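Local coordinates for phage-like element PBSX protein XepA (Bacillus subtilis subsp. subtilis str. 168, PDB 6I56), which is of unknown function, does not seem to take part in host cell lysis, and assembles as five copies of a helix-free, beta-rich chain, at residues 46-51 with 131-136; 77-82 with 98-103; 81-86 with 122-127; 174-179 with 191-196; 217-222 with 256-261. All coordinates share one frame; numbering follows the deposited sequence.

Overall arrangement
XepA illustrates how an all-beta chain can build two distant domains from different contact chemistry. Contacts 1, 2 and 3 lie together in the N-terminal domain, a beta sandwich, and contacts 4 and 5 about 57 to 77 Å away, centre to centre. Contacts 2 and 3 share strand 80-87: contact 2 is chiefly backbone hydrogen bonding with small side chains, whereas contact 3 adds a charged, stacked surface. Contact 1 packs a loop against the same sandwich, without a hydrogen bond between its segments. Contacts 4 and 5 meet at strands 193-194 and 258-267; contact 4 is aromatic packing, contact 5 a bulged strand pair. All five mix buried and more open residues; contacts 1, 4 and 5 also touch neighbouring subunits.

Contact 1 (46-51 with 131-136); sequences AALKAT and SEFVLY
Beside the point where Ala47 lies against Ser131, one oxygen is gripped twice: OD1 of Asp77 accepts from the backbone nitrogens of both Ser131 and Glu132, fixing the entry into strand 133-140. The loop 46-51 that passes over this entry makes no hydrogen bond to it and is held by packing. Ala47 CB comes within 4.3 Å of the carbonyl carbon C of Ser131, a loose touch near the surface.

The closer meeting is with Phe133. Its CG lies opposite the backbone N (chi1 175°), and the ring thereby stands up beside the loop. Ala46 O approaches the ring at its edge, close to the ring plane, 3.4 Å from Phe133 CD2. A carbonyl oxygen placed there faces the weakly positive ring hydrogens and not the electron-rich face, and the approach is probably weakly attractive. Leu48 supplies the apolar part. Its CB does not aim at Phe133, yet the end of the chain turns inward and brings CD1 to 3.8 Å from Phe133 CE2, slanting in from neither a clear face nor a clear edge.

Leu48 and Phe133 are both buried, and Tyr123 touches each. The loop backbone is held separately, Leu48 N by Gln130 OE1 and Lys49 O by Asn125 ND2. Leading from strand 41-44 in one sheet to strand 53-60 in the other, segment 46-51 is a sheet-to-sheet connection that caps the apolar interior at one end, as expected of an antiparallel beta sandwich.

Contact 2 (77-82 with 98-103); sequences DREGTL and AVNVAA
Val99 and Val101 are rotated differently, yet each presents CG2 to Leu82. In Val99 a chi1 of -45°, which places CG1, leaves CG2 between the backbone N and the carbonyl carbon, 3.9 Å from Leu82 CB. In Val101 CG1 is anti to the backbone N (chi1 179°), and CG2 flanks that N, 4.1 Å from Leu82 CB. The setting is a beta hairpin of strands 80-87 and 94-101, the latter an outermost strand of its four-stranded antiparallel sheet within the chain. Leu82, Val99 and Val101 share one face, which turns toward strand 107-113 of the facing sheet.

Two hydrogen-bonded pairs stitch the backbones together. Gly80 and Val101 exchange N-H and carbonyl in both directions, and so do Leu82 and Val99, whose Val99 N to Leu82 O bond is 2.8 Å long. Between them lies the non-hydrogen-bonded pair Thr81 and Asn100, with side chains on the other face. There Asn100 ND2 comes within 3.3 Å of Gly80 O, but the angle is too poor for a bond.

Val101 O, already bonded to Gly80 N, also receives a CA-H...O contact from Glu79 CA at 3.2 Å. Past the strand ends, Ala103 CB packs 3.4 Å from Asp77 O.

Contact 3 (81-86 with 122-127); sequences TLFIEE and RYVNGN
Charge marks the face carrying Phe83 and Val124, where Arg122 grips the buried Glu85 side-on with two nitrogens. NE meets OE1 of Glu85 at 2.9 Å and NH2 meets OE2 of Glu85, also at 2.9 Å. Both oxygens lie in the guanidinium plane, but the carboxylate is turned 41° from it and is approached from above its own plane. Glu85 has further partners, Arg120 at OE1 and Thr95 at OE2, a network likely to stabilise its negative charge.

Stacking uses the same guanidinium. A bend at chi3 (59°) folds the arginine back over Phe83, and the two planes differ by just 13°. The resulting cation-pi contact is off-centre, with CZ of Arg122 4.3 Å from the centroid of the Phe83 ring; Thr81 CG2 lies against the opposite face, toward the rim.

Apolar contacts continue along the strands. Val124 CG2 touches the edge of Phe83 at CE2, 3.8 Å away, and on the other side of the sheet Tyr123 CD2 lies 4.0 Å from Leu82 CB, while Thr81 O stands over one face of the Tyr123 ring, toward its rim.

Backbone bonding runs both ways in the pairs Thr81 with Val124 and Phe83 with Arg122. These are the two inner strands of an antiparallel sheet, whose Leu82-Tyr123 face packs inward in a beta sandwich.

Contact 4 (174-179 with 191-196); sequences KTFDFV and AALPVD
Phe178 lays its ring against the backbone of Leu193, and Phe176 meets the end of the same leucine. The two aromatic residues reach it by different torsions. Phe178 has CG opposite the backbone N (chi1 -171°), which carries the ring out over segment 191-196. Leu193 CA then stands over one ring face, 3.7 Å from the centroid of Phe178 and close to the ring normal, a well-formed CH-pi contact. Phe176 instead places CG between its backbone N and carbonyl carbon (chi1 62°), a congested setting that turns the ring so that CE2 and CZ face Leu193 CD1 and Pro194 O.

Leu193 serves both rings through one methyl. With its CG opposite the backbone N (chi1 165°), CD1 enters between the phenylalanines, 3.6 Å from Phe178 CG and a very tight 3.3 Å from Phe176 CE2. Round the rims the neighbours are carbonyl oxygens and small groups. Pro194 O lies near the plane of the Phe176 ring, 3.6 Å from its CZ; Ala191 O likewise sits at the edge of Phe178, and Ala191 CB touches Phe178 CZ at 3.8 Å.

No hydrogen bond crosses; the backbones pair elsewhere, Phe176 and Phe178 with strand 271-278, Leu193 with Ile259. The flanking charges turn to other copies of the protein, Lys174 NZ to Asp165 of the third subunit and Glu171 of the fourth, Asp177 OD2 to Lys257 of the second. The contact is thus side-chain packing between strands 175-179 and 193-194, the two end strands of a curled antiparallel sheet.

Contact 5 (217-222 with 256-261); sequences WGKSVS and FKEIIM
Gly218 and Phe256 make the close-fitting side of this strand pair. Phe256 CD1 rests 3.6 Å from Gly218 CA, against the bare backbone, and Lys219 O approaches the edge of the same ring. Ile259 lies on this buried face too, its CG2 3.5 Å from Trp217 O, while Leu202 of the fourth subunit packs against Phe256.

Strands 211-219 and 258-267 run antiparallel here. Trp217 and Ile260 form a hydrogen-bonded pair, with N-H...O bonds in both directions, and Lys219 N donates to Glu258 O. At the next step the regular spacing breaks in a classic beta bulge: Lys257 and Glu258 both face Lys219, whose O accepts from Lys257 N at 2.8 Å and more distantly from Glu258 N at 3.3 Å.

The other face is more exposed, and its charged ends are loosely placed, although the apolar touch beneath them is close. With CG of Lys219 anti to the carbonyl carbon (chi1 -63°) and the chain extended beyond it, CE lies 3.5 Å from CD1 of the buried Ile260. The charged end only nears Glu258, with Lys219 NZ 5.2 Å from Glu258 OE1, too far for an ion pair. Trp217 CB touches Ile260 CB, and Trp217 NE1 hydrogen-bonds to Glu262 OE1. The bulge end is different again, facing the fourth subunit: Lys257 lays its CD 3.6 Å from Ser220 O, and its NZ forms a salt bridge with Asp177 of that subunit.

Contact 1 (46-51 with 131-136)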
# COMPACT_ATOMS: atom_id res chain seq x y z
N ALA B 46 16.11 -31.57 29.05
CA ALA B 46 17.31 -32.00 29.81
C ALA B 46 18.20 -30.78 30.08
O ALA B 46 18.71 -30.19 29.14
CB ALA B 46 18.07 -33.08 29.07
N ALA B 47 18.36 -30.43 31.35
CA ALA B 47 19.25 -29.36 31.85
C ALA B 47 20.68 -29.63 31.37
O ALA B 47 21.12 -30.77 31.51
CB ALA B 47 19.18 -29.30 33.36
N LEU B 48 21.35 -28.63 30.81
CA LEU B 48 22.73 -28.76 30.27
C LEU B 48 23.73 -28.27 31.30
O LEU B 48 23.44 -27.27 32.00
CB LEU B 48 22.83 -27.92 29.00
CG LEU B 48 21.93 -28.39 27.87
CD1 LEU B 48 21.76 -27.30 26.82
CD2 LEU B 48 22.46 -29.66 27.24
N LYS B 49 24.89 -28.92 31.36
CA LYS B 49 26.07 -28.41 32.11
C LYS B 49 26.53 -27.11 31.45
O LYS B 49 26.16 -26.84 30.28
CB LYS B 49 27.23 -29.42 32.04
CG LYS B 49 26.98 -30.83 32.51
CD LYS B 49 27.93 -31.77 31.74
CE LYS B 49 27.71 -33.23 32.02
NZ LYS B 49 27.91 -33.53 33.46
N ALA B 50 27.35 -26.33 32.17
CA ALA B 50 28.04 -25.14 31.63
C ALA B 50 28.71 -25.52 30.31
O ALA B 50 29.37 -26.55 30.28
CB ALA B 50 29.04 -24.60 32.62
N THR B 51 28.44 -24.75 29.24
CA THR B 51 29.05 -24.84 27.89
C THR B 51 28.57 -26.08 27.13
O THR B 51 28.97 -26.22 26.00
CB THR B 51 30.58 -24.78 27.96
OG1 THR B 51 31.07 -26.09 28.24
CG2 THR B 51 31.08 -23.78 28.99
N SER B 131 19.31 -25.39 35.50
CA SER B 131 18.47 -26.26 36.34
C SER B 131 17.08 -26.35 35.71
O SER B 131 16.32 -27.24 36.07
CB SER B 131 18.46 -25.77 37.78
OG SER B 131 17.69 -24.59 37.87
N GLU B 132 16.75 -25.51 34.73
CA GLU B 132 15.43 -25.57 34.05
C GLU B 132 15.66 -25.21 32.57
O GLU B 132 16.32 -24.20 32.29
CB GLU B 132 14.47 -24.66 34.82
CG GLU B 132 13.16 -24.40 34.10
CD GLU B 132 12.16 -23.51 34.84
OE1 GLU B 132 12.61 -22.72 35.72
OE2 GLU B 132 10.96 -23.56 34.48
N PHE B 133 15.16 -26.01 31.63
CA PHE B 133 15.36 -25.80 30.18
C PHE B 133 14.26 -26.52 29.41
O PHE B 133 14.03 -27.71 29.71
CB PHE B 133 16.74 -26.27 29.76
CG PHE B 133 17.06 -26.21 28.28
CD1 PHE B 133 16.76 -25.09 27.52
CD2 PHE B 133 17.71 -27.27 27.65
CE1 PHE B 133 17.09 -25.04 26.18
CE2 PHE B 133 18.02 -27.21 26.30
CZ PHE B 133 17.72 -26.10 25.56
N VAL B 134 13.59 -25.82 28.48
CA VAL B 134 12.67 -26.43 27.49
C VAL B 134 12.93 -25.74 26.15
O VAL B 134 13.27 -24.53 26.11
CB VAL B 134 11.19 -26.37 27.90
CG1 VAL B 134 10.92 -27.10 29.20
CG2 VAL B 134 10.70 -24.94 28.04
N LEU B 135 12.82 -26.51 25.08
CA LEU B 135 13.06 -26.05 23.70
C LEU B 135 11.95 -26.66 22.84
O LEU B 135 11.81 -27.89 22.84
CB LEU B 135 14.44 -26.52 23.25
CG LEU B 135 14.82 -26.13 21.82
CD1 LEU B 135 14.78 -24.61 21.65
CD2 LEU B 135 16.20 -26.71 21.46
N TYR B 136 11.18 -25.79 22.19
CA TYR B 136 10.00 -26.14 21.38
C TYR B 136 10.31 -25.82 19.92
O TYR B 136 10.97 -24.80 19.64
CB TYR B 136 8.77 -25.43 21.93
CG TYR B 136 8.17 -26.08 23.15
CD1 TYR B 136 8.63 -25.81 24.43
CD2 TYR B 136 7.09 -26.93 23.03
CE1 TYR B 136 8.06 -26.41 25.54
CE2 TYR B 136 6.51 -27.54 24.12
CZ TYR B 136 7.00 -27.28 25.39
OH TYR B 136 6.40 -27.92 26.43

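Contact 2 (77-82 with 98-103)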
# COMPACT_ATOMS: atom_id res chain seq x y z
N ASP B 77 16.75 -21.08 32.80
CA ASP B 77 17.07 -20.26 34.00
C ASP B 77 18.48 -19.66 33.86
O ASP B 77 18.84 -18.80 34.66
CB ASP B 77 16.90 -21.09 35.27
CG ASP B 77 17.98 -22.14 35.47
OD1 ASP B 77 18.23 -22.90 34.54
OD2 ASP B 77 18.58 -22.17 36.55
N ARG B 78 19.26 -20.10 32.87
CA ARG B 78 20.58 -19.51 32.55
C ARG B 78 20.68 -19.23 31.05
O ARG B 78 19.97 -19.83 30.25
CB ARG B 78 21.72 -20.44 32.94
CG ARG B 78 21.69 -20.93 34.38
CD ARG B 78 21.89 -19.81 35.35
NE ARG B 78 21.95 -20.27 36.71
CZ ARG B 78 21.86 -19.44 37.74
NH1 ARG B 78 21.71 -18.14 37.51
NH2 ARG B 78 21.95 -19.87 38.99
N GLU B 79 21.60 -18.34 30.72
CA GLU B 79 21.76 -17.79 29.36
C GLU B 79 22.39 -18.84 28.43
O GLU B 79 23.13 -19.73 28.88
CB GLU B 79 22.56 -16.51 29.50
CG GLU B 79 23.37 -16.05 28.31
CD GLU B 79 24.26 -14.89 28.78
OE1 GLU B 79 24.75 -14.95 29.93
OE2 GLU B 79 24.44 -13.90 28.02
N GLY B 80 22.06 -18.75 27.16
CA GLY B 80 22.62 -19.64 26.12
C GLY B 80 22.28 -19.09 24.75
O GLY B 80 21.84 -17.96 24.70
N THR B 81 22.49 -19.88 23.71
CA THR B 81 22.31 -19.48 22.30
C THR B 81 21.57 -20.60 21.55
O THR B 81 21.97 -21.76 21.68
CB THR B 81 23.64 -19.12 21.65
OG1 THR B 81 24.24 -18.13 22.48
CG2 THR B 81 23.45 -18.55 20.26
N LEU B 82 20.50 -20.23 20.85
CA LEU B 82 19.71 -21.14 20.01
C LEU B 82 20.09 -20.87 18.55
O LEU B 82 20.02 -19.71 18.11
CB LEU B 82 18.21 -20.92 20.25
CG LEU B 82 17.31 -21.73 19.33
CD1 LEU B 82 17.60 -23.23 19.41
CD2 LEU B 82 15.86 -21.44 19.60
N ALA B 98 20.61 -17.35 14.57
CA ALA B 98 21.15 -17.52 15.93
C ALA B 98 20.49 -16.48 16.83
O ALA B 98 20.47 -15.28 16.43
CB ALA B 98 22.62 -17.33 15.89
N VAL B 99 19.94 -16.90 17.96
CA VAL B 99 19.31 -15.93 18.89
C VAL B 99 19.88 -16.17 20.29
O VAL B 99 19.99 -17.32 20.75
CB VAL B 99 17.78 -15.98 18.81
CG1 VAL B 99 17.31 -16.02 17.37
CG2 VAL B 99 17.24 -17.16 19.55
N ASN B 100 20.29 -15.09 20.93
CA ASN B 100 20.66 -15.09 22.36
C ASN B 100 19.41 -15.38 23.19
O ASN B 100 18.35 -14.82 22.90
CB ASN B 100 21.33 -13.80 22.79
CG ASN B 100 21.82 -13.96 24.22
OD1 ASN B 100 21.25 -13.39 25.14
ND2 ASN B 100 22.78 -14.84 24.43
N VAL B 101 19.53 -16.32 24.13
CA VAL B 101 18.46 -16.69 25.10
C VAL B 101 18.92 -16.20 26.47
O VAL B 101 19.86 -16.79 27.02
CB VAL B 101 18.21 -18.20 25.08
CG1 VAL B 101 17.14 -18.60 26.07
CG2 VAL B 101 17.85 -18.67 23.68
N ALA B 102 18.33 -15.13 26.97
CA ALA B 102 18.65 -14.57 28.30
C ALA B 102 18.10 -15.50 29.39
O ALA B 102 17.10 -16.23 29.13
CB ALA B 102 18.11 -13.17 28.41
N ALA B 103 18.71 -15.47 30.57
CA ALA B 103 18.27 -16.22 31.76
C ALA B 103 16.83 -15.83 32.10
O ALA B 103 16.55 -14.64 32.22
CB ALA B 103 19.19 -15.93 32.94

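Contact 3 (81-86 with 122-127)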
# COMPACT_ATOMS: atom_id res chain seq x y z
N THR B 81 22.49 -19.88 23.71
CA THR B 81 22.31 -19.48 22.30
C THR B 81 21.57 -20.60 21.55
O THR B 81 21.97 -21.76 21.68
CB THR B 81 23.64 -19.12 21.65
OG1 THR B 81 24.24 -18.13 22.48
CG2 THR B 81 23.45 -18.55 20.26
N LEU B 82 20.50 -20.23 20.85
CA LEU B 82 19.71 -21.14 20.01
C LEU B 82 20.09 -20.87 18.55
O LEU B 82 20.02 -19.71 18.11
CB LEU B 82 18.21 -20.92 20.25
CG LEU B 82 17.31 -21.73 19.33
CD1 LEU B 82 17.60 -23.23 19.41
CD2 LEU B 82 15.86 -21.44 19.60
N PHE B 83 20.52 -21.92 17.86
CA PHE B 83 20.89 -21.91 16.43
C PHE B 83 19.86 -22.72 15.65
O PHE B 83 19.53 -23.87 16.05
CB PHE B 83 22.28 -22.52 16.24
CG PHE B 83 23.41 -21.81 16.92
CD1 PHE B 83 24.01 -20.70 16.33
CD2 PHE B 83 23.90 -22.26 18.14
CE1 PHE B 83 25.09 -20.08 16.93
CE2 PHE B 83 24.96 -21.61 18.76
CZ PHE B 83 25.56 -20.52 18.15
N ILE B 84 19.38 -22.15 14.55
CA ILE B 84 18.59 -22.88 13.53
C ILE B 84 19.55 -23.15 12.38
O ILE B 84 20.12 -22.17 11.84
CB ILE B 84 17.35 -22.09 13.08
CG1 ILE B 84 16.45 -21.79 14.29
CG2 ILE B 84 16.63 -22.84 11.97
CD1 ILE B 84 15.12 -21.13 13.95
N GLU B 85 19.73 -24.42 12.04
CA GLU B 85 20.75 -24.79 11.04
C GLU B 85 20.15 -25.67 9.95
O GLU B 85 19.10 -26.29 10.16
CB GLU B 85 21.87 -25.47 11.80
CG GLU B 85 22.31 -24.70 13.02
CD GLU B 85 23.68 -25.10 13.54
OE1 GLU B 85 23.79 -26.26 14.00
OE2 GLU B 85 24.60 -24.27 13.48
N GLU B 86 20.84 -25.70 8.82
CA GLU B 86 20.40 -26.40 7.59
C GLU B 86 21.57 -27.17 6.99
O GLU B 86 22.72 -26.74 7.16
CB GLU B 86 19.83 -25.38 6.61
CG GLU B 86 18.56 -24.77 7.11
CD GLU B 86 17.96 -23.86 6.08
OE1 GLU B 86 17.97 -22.69 6.42
OE2 GLU B 86 17.58 -24.35 4.96
N ARG B 122 20.20 -26.41 17.35
CA ARG B 122 21.36 -26.65 18.21
C ARG B 122 21.35 -25.57 19.29
O ARG B 122 21.23 -24.41 18.93
CB ARG B 122 22.66 -26.67 17.38
CG ARG B 122 23.92 -26.99 18.17
CD ARG B 122 25.11 -27.28 17.26
NE ARG B 122 25.35 -26.13 16.43
CZ ARG B 122 26.11 -25.10 16.76
NH1 ARG B 122 26.78 -25.08 17.90
NH2 ARG B 122 26.20 -24.06 15.94
N TYR B 123 21.41 -25.95 20.56
CA TYR B 123 21.39 -25.01 21.69
C TYR B 123 22.71 -25.15 22.45
O TYR B 123 23.02 -26.27 22.90
CB TYR B 123 20.22 -25.28 22.64
CG TYR B 123 20.06 -24.20 23.68
CD1 TYR B 123 20.82 -24.19 24.84
CD2 TYR B 123 19.17 -23.15 23.47
CE1 TYR B 123 20.69 -23.18 25.77
CE2 TYR B 123 19.03 -22.13 24.39
CZ TYR B 123 19.79 -22.15 25.55
OH TYR B 123 19.66 -21.14 26.45
N VAL B 124 23.45 -24.06 22.62
CA VAL B 124 24.71 -24.11 23.39
C VAL B 124 24.48 -23.31 24.67
O VAL B 124 24.26 -22.08 24.58
CB VAL B 124 25.95 -23.64 22.59
CG1 VAL B 124 26.07 -24.41 21.27
CG2 VAL B 124 25.97 -22.14 22.35
N ASN B 125 24.56 -24.01 25.81
CA ASN B 125 24.41 -23.38 27.15
C ASN B 125 25.59 -22.46 27.39
O ASN B 125 26.67 -22.78 26.92
CB ASN B 125 24.23 -24.43 28.24
CG ASN B 125 23.94 -23.82 29.59
OD1 ASN B 125 23.30 -22.76 29.68
ND2 ASN B 125 24.43 -24.47 30.64
N GLY B 126 25.39 -21.38 28.14
CA GLY B 126 26.47 -20.47 28.58
C GLY B 126 27.25 -21.05 29.75
O GLY B 126 27.25 -22.30 29.92
N ASN B 127 27.88 -20.20 30.56
CA ASN B 127 28.93 -20.64 31.52
C ASN B 127 28.30 -21.10 32.84
O ASN B 127 29.07 -21.45 33.75
CB ASN B 127 30.11 -19.70 31.78
CG ASN B 127 29.88 -18.27 31.36
OD1 ASN B 127 28.79 -17.76 31.59
ND2 ASN B 127 30.87 -17.67 30.72

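Contact 4 (174-179 with 191-196)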
# COMPACT_ATOMS: atom_id res chain seq x y z
N LYS B 174 13.98 14.22 -11.01
CA LYS B 174 14.73 13.20 -11.78
C LYS B 174 15.70 13.94 -12.69
O LYS B 174 15.43 15.08 -13.08
CB LYS B 174 13.79 12.24 -12.53
CG LYS B 174 13.58 12.50 -14.00
CD LYS B 174 12.60 11.51 -14.61
CE LYS B 174 11.24 12.09 -14.98
NZ LYS B 174 10.10 11.22 -14.54
N THR B 175 16.80 13.27 -13.02
CA THR B 175 17.95 13.77 -13.79
C THR B 175 18.21 12.78 -14.91
O THR B 175 18.21 11.62 -14.61
CB THR B 175 19.15 13.91 -12.87
OG1 THR B 175 18.82 15.01 -12.01
CG2 THR B 175 20.45 14.18 -13.59
N PHE B 176 18.45 13.21 -16.14
CA PHE B 176 19.01 12.27 -17.14
C PHE B 176 19.92 13.03 -18.08
O PHE B 176 19.68 14.20 -18.38
CB PHE B 176 17.93 11.47 -17.86
CG PHE B 176 16.94 12.27 -18.66
CD1 PHE B 176 15.81 12.83 -18.05
CD2 PHE B 176 17.09 12.40 -20.02
CE1 PHE B 176 14.86 13.54 -18.78
CE2 PHE B 176 16.16 13.13 -20.75
CZ PHE B 176 15.05 13.70 -20.14
N ASP B 177 20.97 12.34 -18.51
CA ASP B 177 21.97 12.91 -19.45
C ASP B 177 21.53 12.53 -20.85
O ASP B 177 20.81 11.55 -21.02
CB ASP B 177 23.37 12.39 -19.10
CG ASP B 177 23.84 12.78 -17.71
OD1 ASP B 177 23.29 13.73 -17.10
OD2 ASP B 177 24.74 12.11 -17.24
N PHE B 178 21.89 13.35 -21.82
CA PHE B 178 21.46 13.15 -23.21
C PHE B 178 22.61 13.57 -24.11
O PHE B 178 23.24 14.59 -23.82
CB PHE B 178 20.17 13.93 -23.49
CG PHE B 178 19.57 13.60 -24.81
CD1 PHE B 178 18.86 12.42 -24.99
CD2 PHE B 178 19.82 14.42 -25.91
CE1 PHE B 178 18.43 12.04 -26.25
CE2 PHE B 178 19.34 14.05 -27.16
CZ PHE B 178 18.66 12.87 -27.33
N VAL B 179 22.83 12.80 -25.18
CA VAL B 179 23.84 13.13 -26.23
C VAL B 179 23.11 13.73 -27.45
O VAL B 179 22.39 13.02 -28.12
CB VAL B 179 24.69 11.88 -26.58
CG1 VAL B 179 25.71 12.22 -27.66
CG2 VAL B 179 25.38 11.31 -25.35
N ALA B 191 20.67 14.41 -32.31
CA ALA B 191 19.59 13.65 -31.65
C ALA B 191 18.66 14.63 -30.90
O ALA B 191 19.14 15.65 -30.41
CB ALA B 191 20.22 12.60 -30.74
N ALA B 192 17.38 14.34 -30.85
CA ALA B 192 16.33 15.19 -30.22
C ALA B 192 16.05 14.67 -28.81
O ALA B 192 15.66 13.49 -28.64
CB ALA B 192 15.06 15.20 -31.05
N LEU B 193 16.27 15.51 -27.81
CA LEU B 193 15.98 15.18 -26.39
C LEU B 193 14.47 15.09 -26.26
O LEU B 193 13.79 16.07 -26.52
CB LEU B 193 16.54 16.28 -25.49
CG LEU B 193 16.01 16.25 -24.07
CD1 LEU B 193 16.73 15.19 -23.27
CD2 LEU B 193 16.12 17.58 -23.35
N PRO B 194 13.91 13.94 -25.81
CA PRO B 194 12.51 13.89 -25.38
C PRO B 194 12.37 14.55 -24.01
O PRO B 194 12.96 14.11 -23.10
CB PRO B 194 12.16 12.39 -25.35
CG PRO B 194 13.48 11.64 -25.37
CD PRO B 194 14.58 12.64 -25.66
N VAL B 195 11.61 15.63 -23.91
CA VAL B 195 11.53 16.48 -22.69
C VAL B 195 10.84 15.68 -21.57
O VAL B 195 11.35 15.74 -20.43
CB VAL B 195 10.79 17.78 -22.98
CG1 VAL B 195 10.54 18.57 -21.70
CG2 VAL B 195 11.55 18.61 -24.02
N ASP B 196 9.73 15.00 -21.87
CA ASP B 196 9.04 14.06 -20.94
C ASP B 196 8.90 14.68 -19.55
O ASP B 196 9.39 14.09 -18.59
CB ASP B 196 9.81 12.73 -20.88
CG ASP B 196 9.12 11.62 -20.09
OD1 ASP B 196 7.84 11.47 -20.22
OD2 ASP B 196 9.88 10.92 -19.34

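Contact 5 (217-222 with 256-261)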
# COMPACT_ATOMS: atom_id res chain seq x y z
N TRP B 217 17.09 24.82 -30.53
CA TRP B 217 15.72 24.55 -31.02
C TRP B 217 14.88 23.77 -30.00
O TRP B 217 15.40 22.88 -29.35
CB TRP B 217 15.73 23.76 -32.31
CG TRP B 217 16.44 24.32 -33.51
CD1 TRP B 217 17.57 23.80 -34.06
CD2 TRP B 217 16.00 25.36 -34.38
NE1 TRP B 217 17.89 24.46 -35.21
CE2 TRP B 217 16.94 25.42 -35.44
CE3 TRP B 217 14.91 26.24 -34.39
CZ2 TRP B 217 16.83 26.35 -36.48
CZ3 TRP B 217 14.80 27.16 -35.41
CH2 TRP B 217 15.73 27.19 -36.47
N GLY B 218 13.58 24.08 -29.95
CA GLY B 218 12.56 23.23 -29.34
C GLY B 218 11.49 22.88 -30.33
O GLY B 218 11.32 23.63 -31.30
N LYS B 219 10.82 21.75 -30.13
CA LYS B 219 9.60 21.39 -30.89
C LYS B 219 8.44 21.33 -29.90
O LYS B 219 8.63 20.80 -28.78
CB LYS B 219 9.76 20.06 -31.63
CG LYS B 219 10.84 20.09 -32.70
CD LYS B 219 10.86 18.84 -33.56
CE LYS B 219 11.73 19.09 -34.78
NZ LYS B 219 11.87 17.91 -35.66
N SER B 220 7.32 21.86 -30.32
CA SER B 220 6.05 21.86 -29.56
C SER B 220 5.11 20.87 -30.27
O SER B 220 5.60 19.86 -30.81
CB SER B 220 5.52 23.26 -29.44
OG SER B 220 4.31 23.25 -28.73
N VAL B 221 3.82 21.17 -30.34
CA VAL B 221 2.82 20.19 -30.83
C VAL B 221 3.00 19.95 -32.34
O VAL B 221 2.86 18.79 -32.76
CB VAL B 221 1.38 20.67 -30.54
CG1 VAL B 221 0.39 19.57 -30.89
CG2 VAL B 221 1.23 21.16 -29.11
N SER B 222 3.24 21.00 -33.13
CA SER B 222 3.28 20.88 -34.60
C SER B 222 4.49 20.03 -35.06
O SER B 222 4.43 19.47 -36.14
CB SER B 222 3.28 22.23 -35.26
OG SER B 222 4.60 22.77 -35.28
N PHE B 256 7.90 22.09 -23.77
CA PHE B 256 8.44 21.58 -25.05
C PHE B 256 8.29 20.05 -25.11
O PHE B 256 8.34 19.37 -24.06
CB PHE B 256 9.89 22.03 -25.24
CG PHE B 256 10.04 23.45 -25.74
CD1 PHE B 256 9.80 23.77 -27.05
CD2 PHE B 256 10.34 24.48 -24.87
CE1 PHE B 256 9.91 25.08 -27.49
CE2 PHE B 256 10.46 25.79 -25.30
CZ PHE B 256 10.25 26.08 -26.62
N LYS B 257 8.16 19.50 -26.31
CA LYS B 257 8.15 18.03 -26.55
C LYS B 257 9.57 17.55 -26.79
O LYS B 257 9.92 16.47 -26.28
CB LYS B 257 7.22 17.67 -27.71
CG LYS B 257 5.77 18.07 -27.44
CD LYS B 257 4.77 17.35 -28.32
CE LYS B 257 3.44 17.07 -27.64
NZ LYS B 257 3.58 16.69 -26.21
N GLU B 258 10.35 18.31 -27.55
CA GLU B 258 11.73 17.92 -27.91
C GLU B 258 12.65 19.13 -27.91
O GLU B 258 12.18 20.26 -28.11
CB GLU B 258 11.76 17.21 -29.25
CG GLU B 258 11.16 15.83 -29.20
CD GLU B 258 10.82 15.21 -30.53
OE1 GLU B 258 10.04 15.85 -31.26
OE2 GLU B 258 11.35 14.10 -30.83
N ILE B 259 13.94 18.88 -27.68
CA ILE B 259 15.00 19.92 -27.77
C ILE B 259 16.07 19.41 -28.73
O ILE B 259 16.46 18.23 -28.62
CB ILE B 259 15.58 20.24 -26.38
CG1 ILE B 259 14.48 20.65 -25.40
CG2 ILE B 259 16.66 21.28 -26.53
CD1 ILE B 259 13.86 21.98 -25.67
N ILE B 260 16.52 20.27 -29.63
CA ILE B 260 17.52 19.93 -30.67
C ILE B 260 18.62 20.98 -30.61
O ILE B 260 18.30 22.18 -30.51
CB ILE B 260 16.85 19.86 -32.06
CG1 ILE B 260 15.87 18.69 -32.12
CG2 ILE B 260 17.89 19.83 -33.18
CD1 ILE B 260 14.91 18.75 -33.25
N MET B 261 19.86 20.53 -30.56
CA MET B 261 21.07 21.39 -30.60
C MET B 261 21.73 21.11 -31.94
O MET B 261 22.41 20.08 -32.10
CB MET B 261 22.00 21.06 -29.43
CG MET B 261 21.34 21.32 -28.05
SD MET B 261 21.21 23.10 -27.73
CE MET B 261 19.58 23.17 -27.00